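Local coordinates for protein DNA polymerase (Bacillus phage phi29, PDB 2PY5) that replicates the viral DNA by protein-primed, strand-displacing synthesis with high processivity and proofreads it with a 3'-5' exonuclease activity, at residues F[176-179]-F[180-184]; F[204-207]-F[208-212]; F[233-236]-F[237-240]. The protein carries 2 engineered substitutions. All coordinates share one frame; numbering follows the deposited sequence.

Contact 1 of 3, residues F[176-179]-F[180-184]; sequences ALLI and QFKQG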
loop_
_atom_site.group_PDB
_atom_site.type_symbol
_atom_site.label_atom_id
_atom_site.label_comp_id
_atom_site.label_asym_id
_atom_site.label_seq_id
_atom_site.Cartn_x
_atom_site.Cartn_y
_atom_site.Cartn_z
ATOM N N ALA F 176 -4.363 -9.972 -16.746
ATOM C CA ALA F 176 -3.294 -9.300 -16.005
ATOM C C ALA F 176 -2.413 -10.317 -15.282
ATOM O O ALA F 176 -1.190 -10.211 -15.328
ATOM C CB ALA F 176 -3.861 -8.273 -15.017
ATOM N N LEU F 177 -3.033 -11.301 -14.630
ATOM C CA LEU F 177 -2.251 -12.326 -13.936
ATOM C C LEU F 177 -1.418 -13.160 -14.899
ATOM O O LEU F 177 -0.273 -13.483 -14.599
ATOM C CB LEU F 177 -3.130 -13.244 -13.112
ATOM C CG LEU F 177 -3.725 -12.629 -11.861
ATOM C CD1 LEU F 177 -4.693 -13.604 -11.240
ATOM C CD2 LEU F 177 -2.613 -12.269 -10.863
ATOM N N LEU F 178 -1.974 -13.494 -16.058
ATOM C CA LEU F 178 -1.204 -14.277 -17.025
ATOM C C LEU F 178 0.055 -13.519 -17.488
ATOM O O LEU F 178 1.156 -14.093 -17.563
ATOM C CB LEU F 178 -2.073 -14.693 -18.216
ATOM C CG LEU F 178 -1.362 -15.625 -19.203
ATOM C CD1 LEU F 178 -0.897 -16.880 -18.508
ATOM C CD2 LEU F 178 -2.268 -15.950 -20.356
ATOM N N ILE F 179 -0.087 -12.227 -17.797
ATOM C CA ILE F 179 1.058 -11.409 -18.158
ATOM C C ILE F 179 2.102 -11.402 -17.031
ATOM O O ILE F 179 3.280 -11.572 -17.291
ATOM C CB ILE F 179 0.637 -9.959 -18.519
ATOM C CG1 ILE F 179 -0.213 -9.948 -19.800
ATOM C CG2 ILE F 179 1.834 -9.082 -18.699
ATOM C CD1 ILE F 179 -1.094 -8.707 -19.929
ATOM N N GLN F 180 1.652 -11.211 -15.794
ATOM C CA GLN F 180 2.541 -11.224 -14.625
ATOM C C GLN F 180 3.294 -12.563 -14.494
ATOM O O GLN F 180 4.512 -12.588 -14.371
ATOM C CB GLN F 180 1.723 -10.920 -13.391
ATOM C CG GLN F 180 2.532 -10.633 -12.141
ATOM C CD GLN F 180 1.661 -10.112 -11.047
ATOM O OE1 GLN F 180 0.504 -10.488 -10.936
ATOM N NE2 GLN F 180 2.215 -9.230 -10.231
ATOM N N PHE F 181 2.559 -13.658 -14.576
ATOM C CA PHE F 181 3.157 -14.991 -14.465
ATOM C C PHE F 181 4.135 -15.254 -15.600
ATOM O O PHE F 181 5.226 -15.814 -15.384
ATOM C CB PHE F 181 2.068 -16.081 -14.453
ATOM C CG PHE F 181 1.134 -16.035 -13.263
ATOM C CD1 PHE F 181 1.487 -15.415 -12.071
ATOM C CD2 PHE F 181 -0.116 -16.635 -13.344
ATOM C CE1 PHE F 181 0.604 -15.395 -10.988
ATOM C CE2 PHE F 181 -0.990 -16.617 -12.260
ATOM C CZ PHE F 181 -0.623 -16.002 -11.092
ATOM N N LYS F 182 3.806 -14.809 -16.815
ATOM C CA LYS F 182 4.719 -14.991 -17.950
ATOM C C LYS F 182 6.048 -14.234 -17.798
ATOM O O LYS F 182 7.056 -14.609 -18.396
ATOM C CB LYS F 182 4.042 -14.594 -19.268
ATOM C CG LYS F 182 3.030 -15.604 -19.764
ATOM C CD LYS F 182 2.353 -15.107 -21.039
ATOM C CE LYS F 182 1.497 -16.185 -21.697
ATOM N NZ LYS F 182 0.812 -15.678 -22.935
ATOM N N GLN F 183 6.047 -13.164 -17.001
ATOM C CA GLN F 183 7.251 -12.417 -16.690
ATOM C C GLN F 183 8.095 -13.130 -15.629
ATOM O O GLN F 183 9.216 -12.709 -15.373
ATOM C CB GLN F 183 6.915 -11.019 -16.148
ATOM C CG GLN F 183 6.077 -10.133 -17.030
ATOM C CD GLN F 183 6.397 -10.270 -18.473
ATOM O OE1 GLN F 183 7.481 -9.879 -18.910
ATOM N NE2 GLN F 183 5.445 -10.830 -19.253
ATOM N N GLY F 184 7.543 -14.170 -15.014
ATOM C CA GLY F 184 8.259 -14.912 -13.973
ATOM C C GLY F 184 7.860 -14.468 -12.582
ATOM O O GLY F 184 8.429 -14.926 -11.594
#
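Leu177 and Phe181, Leu178 and Lys182, and Ile179 and Gln183 meet one turn apart where helix 160-182 of the exonuclease region runs out into a Schellman motif. Backbone bonds carry the helix through this turn: Gln180 N donates to Ala176 O, Phe181 N to Leu177 O and Lys182 N to Leu178 O. Gly184 has positive phi (98°), and one of the motif's bonds back into the last turn runs from Gly184 N to Phe181 O at 2.9 Å.

Apolar contact is made by Phe181 CE2 with Leu177 CB at 4.1 Å and by the extended Lys182, whose CE lies 3.8 Å from Leu178 CG. Separately, Leu177 O sits over one face of the Phe181 ring, toward its rim. Phe181 also lies beside Tyr59, which interacts with the primer terminal protein.

Gln180, extended, gives its NE2 to Lys125 O of helix 122-125; its OE1 is buried 3.6 Å from Leu177 CD2 and has no polar partner. Gln180 packs as well on helix 376-387 of the polymerization region, whose Leu384 is probably involved in positioning the templating nucleotide. Gln183 instead folds back, bent at chi2 (-37°). The bend carries Gln183 NE2 to Ile179 O at 3.0 Å, from the face of the carbonyl plane opposite to Gln183 N, which binds the same oxygen at 3.2 Å.

Contact 2 of 3, residues F[204-207]-F[208-212]; sequences TKKF and KKVFP. With EDO (1,2-ethanediol), chain M.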
loop_
_atom_site.group_PDB
_atom_site.type_symbol
_atom_site.label_atom_id
_atom_site.label_comp_id
_atom_site.label_asym_id
_atom_site.label_seq_id
_atom_site.Cartn_x
_atom_site.Cartn_y
_atom_site.Cartn_z
ATOM N N THR F 204 21.807 -15.205 -3.596
ATOM C CA THR F 204 21.456 -15.609 -2.244
ATOM C C THR F 204 22.694 -15.691 -1.344
ATOM O O THR F 204 22.624 -15.323 -0.190
ATOM C CB THR F 204 20.685 -16.955 -2.244
ATOM O OG1 THR F 204 19.377 -16.751 -2.785
ATOM C CG2 THR F 204 20.561 -17.506 -0.845
ATOM N N LYS F 205 23.823 -16.150 -1.886
ATOM C CA LYS F 205 25.079 -16.204 -1.136
ATOM C C LYS F 205 25.408 -14.828 -0.550
ATOM O O LYS F 205 25.673 -14.704 0.656
ATOM C CB LYS F 205 26.221 -16.673 -2.043
ATOM C CG LYS F 205 27.562 -16.818 -1.346
ATOM C CD LYS F 205 28.600 -17.427 -2.285
ATOM C CE LYS F 205 29.946 -17.608 -1.590
ATOM N NZ LYS F 205 29.898 -18.616 -0.490
ATOM N N LYS F 206 25.390 -13.800 -1.394
ATOM C CA LYS F 206 25.684 -12.446 -0.919
ATOM C C LYS F 206 24.602 -11.966 0.034
ATOM O O LYS F 206 24.906 -11.377 1.070
ATOM C CB LYS F 206 25.831 -11.454 -2.074
ATOM C CG LYS F 206 26.210 -10.031 -1.611
ATOM C CD LYS F 206 26.627 -9.100 -2.745
ATOM C CE LYS F 206 26.931 -7.692 -2.224
ATOM N NZ LYS F 206 27.046 -6.684 -3.342
ATOM N N PHE F 207 23.341 -12.205 -0.313
ATOM C CA PHE F 207 22.221 -11.752 0.531
ATOM C C PHE F 207 22.405 -12.248 1.973
ATOM O O PHE F 207 22.270 -11.481 2.916
ATOM C CB PHE F 207 20.879 -12.236 -0.037
ATOM C CG PHE F 207 19.697 -11.624 0.627
ATOM C CD1 PHE F 207 19.028 -10.558 0.043
ATOM C CD2 PHE F 207 19.247 -12.097 1.859
ATOM C CE1 PHE F 207 17.921 -9.979 0.677
ATOM C CE2 PHE F 207 18.159 -11.504 2.490
ATOM C CZ PHE F 207 17.509 -10.446 1.899
ATOM N N LYS F 208 22.721 -13.537 2.132
ATOM C CA LYS F 208 22.890 -14.130 3.455
ATOM C C LYS F 208 24.064 -13.523 4.224
ATOM O O LYS F 208 24.018 -13.388 5.448
ATOM C CB LYS F 208 23.095 -15.642 3.332
ATOM C CG LYS F 208 21.879 -16.387 2.838
ATOM C CD LYS F 208 22.231 -17.843 2.615
ATOM C CE LYS F 208 21.032 -18.660 2.233
ATOM N NZ LYS F 208 21.468 -19.902 1.521
ATOM N N LYS F 209 25.100 -13.149 3.499
ATOM C CA LYS F 209 26.305 -12.595 4.108
ATOM C C LYS F 209 26.046 -11.179 4.591
ATOM O O LYS F 209 26.427 -10.818 5.718
ATOM C CB LYS F 209 27.446 -12.611 3.097
ATOM C CG LYS F 209 28.802 -12.236 3.668
ATOM C CD LYS F 209 29.899 -12.562 2.677
ATOM C CE LYS F 209 31.288 -12.330 3.256
ATOM N NZ LYS F 209 32.338 -12.940 2.377
ATOM N N VAL F 210 25.389 -10.374 3.758
ATOM C CA VAL F 210 25.211 -8.951 4.059
ATOM C C VAL F 210 23.933 -8.630 4.834
ATOM O O VAL F 210 23.863 -7.588 5.492
ATOM C CB VAL F 210 25.327 -8.041 2.810
ATOM C CG1 VAL F 210 26.633 -8.357 2.044
ATOM C CG2 VAL F 210 24.130 -8.133 1.931
ATOM N N PHE F 211 22.923 -9.506 4.764
ATOM C CA PHE F 211 21.677 -9.301 5.533
ATOM C C PHE F 211 21.444 -10.491 6.468
ATOM O O PHE F 211 20.535 -11.308 6.238
ATOM C CB PHE F 211 20.494 -9.089 4.596
ATOM C CG PHE F 211 20.680 -7.961 3.633
ATOM C CD1 PHE F 211 20.578 -8.165 2.263
ATOM C CD2 PHE F 211 20.983 -6.675 4.095
ATOM C CE1 PHE F 211 20.750 -7.110 1.378
ATOM C CE2 PHE F 211 21.146 -5.618 3.225
ATOM C CZ PHE F 211 21.027 -5.820 1.864
ATOM N N PRO F 212 22.261 -10.589 7.525
ATOM C CA PRO F 212 22.158 -11.675 8.467
ATOM C C PRO F 212 20.859 -11.578 9.258
ATOM O O PRO F 212 20.276 -10.482 9.405
ATOM C CB PRO F 212 23.365 -11.466 9.375
ATOM C CG PRO F 212 23.608 -10.021 9.332
ATOM C CD PRO F 212 23.315 -9.641 7.923
HETATM C C1 EDO M . 21.323 -15.717 6.641
HETATM O O1 EDO M . 22.603 -15.100 6.840
HETATM C C2 EDO M . 20.204 -14.676 6.686
HETATM O O2 EDO M . 20.107 -13.904 5.487
#
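Phe207 meets Phe211 four residues on, across the last turn of helix 204-210. The Phe207 side chain starts at CB beside Lys208 N; CG, anti to the backbone N (chi1 -170°), sets the ring against Phe211 and is 3.9 Å from Phe211 CD1. Farther out, CD1 and CE1 each approach that same atom at 3.6 Å. On the other flank CD2 lies 3.8 Å from Lys208 N, with a diol oxygen, O2, near the ring plane at that edge, and CE2 is 4.0 Å from Phe211 CB. CZ, at the tip, is still 3.8 Å from Phe211 CD1. The Phe211 edge thus points at the Phe207 face in a T-shaped stack, ring planes 63° apart. Phe198 of helix 190-202 also packs on Phe207, and Lys199 makes a cation-pi contact with it.

Thr204 CG2 is pressed tightly against Lys208 CE at 3.3 Å. The diol, a 1,2-ethanediol probably from the crystallisation liquor, bridges the helix end, O1 donating to Lys208 O and O2 to Phe211 O at 2.7 Å.

Phe211 is the first residue to leave helical geometry, although its N still binds Phe207 O: an i to i+4 aromatic pair at a helix C-terminus, within the region 192-229, involved in DNA binding and in coordinating synthesis with degradation.

Contact 3 of 3, residues F[233-236]-F[237-240]; sequences LNDR and FKEK. With EDO (1,2-ethanediol), chain K.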
loop_
_atom_site.group_PDB
_atom_site.type_symbol
_atom_site.label_atom_id
_atom_site.label_comp_id
_atom_site.label_asym_id
_atom_site.label_seq_id
_atom_site.Cartn_x
_atom_site.Cartn_y
_atom_site.Cartn_z
ATOM N N LEU F 233 0.873 19.453 7.039
ATOM C CA LEU F 233 0.259 20.708 6.593
ATOM C C LEU F 233 0.666 21.839 7.525
ATOM O O LEU F 233 0.463 21.763 8.751
ATOM C CB LEU F 233 -1.259 20.573 6.595
ATOM C CG LEU F 233 -2.065 21.807 6.200
ATOM C CD1 LEU F 233 -1.699 22.336 4.835
ATOM C CD2 LEU F 233 -3.570 21.512 6.287
ATOM N N ASN F 234 1.237 22.880 6.934
ATOM C CA ASN F 234 1.622 24.087 7.633
ATOM C C ASN F 234 0.387 24.746 8.209
ATOM O O ASN F 234 -0.502 25.122 7.459
ATOM C CB ASN F 234 2.333 25.016 6.648
ATOM C CG ASN F 234 2.973 26.209 7.300
ATOM O OD1 ASN F 234 2.661 26.568 8.448
ATOM N ND2 ASN F 234 3.851 26.876 6.550
ATOM N N ASP F 235 0.339 24.886 9.541
ATOM C CA ASP F 235 -0.795 25.551 10.203
ATOM C C ASP F 235 -1.147 26.933 9.621
ATOM O O ASP F 235 -2.311 27.350 9.649
ATOM C CB ASP F 235 -0.512 25.694 11.703
ATOM C CG ASP F 235 -0.799 24.427 12.489
ATOM O OD1 ASP F 235 -1.514 23.521 11.990
ATOM O OD2 ASP F 235 -0.308 24.347 13.640
ATOM N N ARG F 236 -0.144 27.650 9.110
ATOM C CA ARG F 236 -0.339 28.939 8.455
ATOM C C ARG F 236 -1.411 28.902 7.370
ATOM O O ARG F 236 -2.101 29.899 7.144
ATOM C CB ARG F 236 0.983 29.423 7.843
ATOM C CG ARG F 236 0.891 30.765 7.181
ATOM C CD ARG F 236 2.198 31.504 7.212
ATOM N NE ARG F 236 3.080 31.140 6.110
ATOM C CZ ARG F 236 3.067 31.701 4.900
ATOM N NH1 ARG F 236 2.178 32.631 4.578
ATOM N NH2 ARG F 236 3.939 31.298 3.981
ATOM N N PHE F 237 -1.536 27.745 6.707
ATOM C CA PHE F 237 -2.442 27.558 5.566
ATOM C C PHE F 237 -3.667 26.683 5.839
ATOM O O PHE F 237 -4.507 26.487 4.950
ATOM C CB PHE F 237 -1.642 26.976 4.390
ATOM C CG PHE F 237 -0.620 27.916 3.874
ATOM C CD1 PHE F 237 0.718 27.757 4.189
ATOM C CD2 PHE F 237 -0.993 28.999 3.102
ATOM C CE1 PHE F 237 1.664 28.631 3.714
ATOM C CE2 PHE F 237 -0.044 29.887 2.638
ATOM C CZ PHE F 237 1.288 29.695 2.947
ATOM N N LYS F 238 -3.797 26.189 7.063
ATOM C CA LYS F 238 -4.910 25.315 7.431
ATOM C C LYS F 238 -6.266 25.996 7.233
ATOM O O LYS F 238 -6.558 27.017 7.866
ATOM C CB LYS F 238 -4.770 24.880 8.891
ATOM C CG LYS F 238 -5.749 23.796 9.303
ATOM C CD LYS F 238 -5.347 23.182 10.630
ATOM C CE LYS F 238 -6.116 21.911 10.928
ATOM N NZ LYS F 238 -5.602 21.181 12.134
ATOM N N GLU F 239 -7.071 25.429 6.332
ATOM C CA GLU F 239 -8.438 25.877 6.061
ATOM C C GLU F 239 -8.513 27.254 5.383
ATOM O O GLU F 239 -9.585 27.854 5.319
ATOM C CB GLU F 239 -9.316 25.833 7.337
ATOM C CG GLU F 239 -9.495 24.443 7.919
ATOM C CD GLU F 239 -10.313 24.419 9.198
ATOM O OE1 GLU F 239 -11.499 24.788 9.165
ATOM O OE2 GLU F 239 -9.768 23.999 10.236
ATOM N N LYS F 240 -7.387 27.727 4.843
ATOM C CA LYS F 240 -7.310 29.032 4.189
ATOM C C LYS F 240 -7.460 28.890 2.677
ATOM O O LYS F 240 -6.995 27.915 2.087
ATOM C CB LYS F 240 -5.968 29.715 4.483
ATOM C CG LYS F 240 -5.631 29.883 5.958
ATOM C CD LYS F 240 -6.646 30.747 6.671
ATOM C CE LYS F 240 -6.258 30.971 8.128
ATOM N NZ LYS F 240 -7.303 31.745 8.869
HETATM C C1 EDO K . 6.113 29.604 7.554
HETATM O O1 EDO K . 4.705 29.503 7.747
HETATM C C2 EDO K . 6.481 30.849 6.747
HETATM O O2 EDO K . 6.529 32.019 7.578
#
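Arg236 and Phe237 run side by side in the same direction, with the tip of the ring set against one face of the guanidinium. The arginine leaves the backbone with CG anti to N (chi1 -178°) and bends at chi3 (85°). This brings Arg236 CZ to 3.3 Å from Phe237 CZ, the ring atom lying toward the rim of the guanidinium. The planes are inclined at 55°, so the two groups are not stacked flat. Nearer the backbone, Arg236 CG sits over one face of the Phe237 ring in a CH-pi contact, 4.3 Å from the centroid.

Asn234 comes to the same ring at its edge: ND2 lies near the ring plane, 4.0 Å from Phe237 CE1, and the amide stands almost perpendicular to the ring. That ND2 donates to Ile452 O, which ties the amide to strand 452-456, and also to O1 of a bound 1,2-ethanediol. The strand carries part of the YCDTD motif, and Leu233 packs on its Tyr454. Arg236 NE reaches the same O1 at 2.8 Å, in the plane of the guanidinium, so the diol oxygen links the two side chains. Asn234 OD1 accepts from Arg236 N at 3.1 Å, the donor standing above the amide plane.

Asp235 and Lys238 also lie alongside one another, but their charged atoms do not touch. Phe237 N donates to Asn234 O at 2.9 Å and Lys238 N to Asp235 O. Leu233 CD2 rests against Lys238 CA.

Glu239, in a salt bridge with Arg496, holds the far end of the loop to strand 491-496. The connection from strand 231-233 to strand 241-250 of the polymerase region is thus an Asx turn at Asn234 followed by a type II beta turn from Phe237 to Lys240.

The three contacts follow one another along the chain and mark successive functional regions: contact 1 in the exonuclease region, contact 2 in the linking region 192-229, and contact 3 in the polymerization region. Contacts 1 and 2 are the closer pair, about 14 Å apart at their nearest atoms, whereas contact 3 is about 34 Å from contact 1 and about 32 Å from contact 2 by the same measure. Contact 1 lies beside Leu384 and Tyr59; the Lys206 side chain of contact 2 is about 7 Å from that of Thr356, which binds single-stranded DNA. The bound DNA stays clear of all three, its nearest atoms about 11 Å from contacts 1 and 2 and about 9 Å from contact 3.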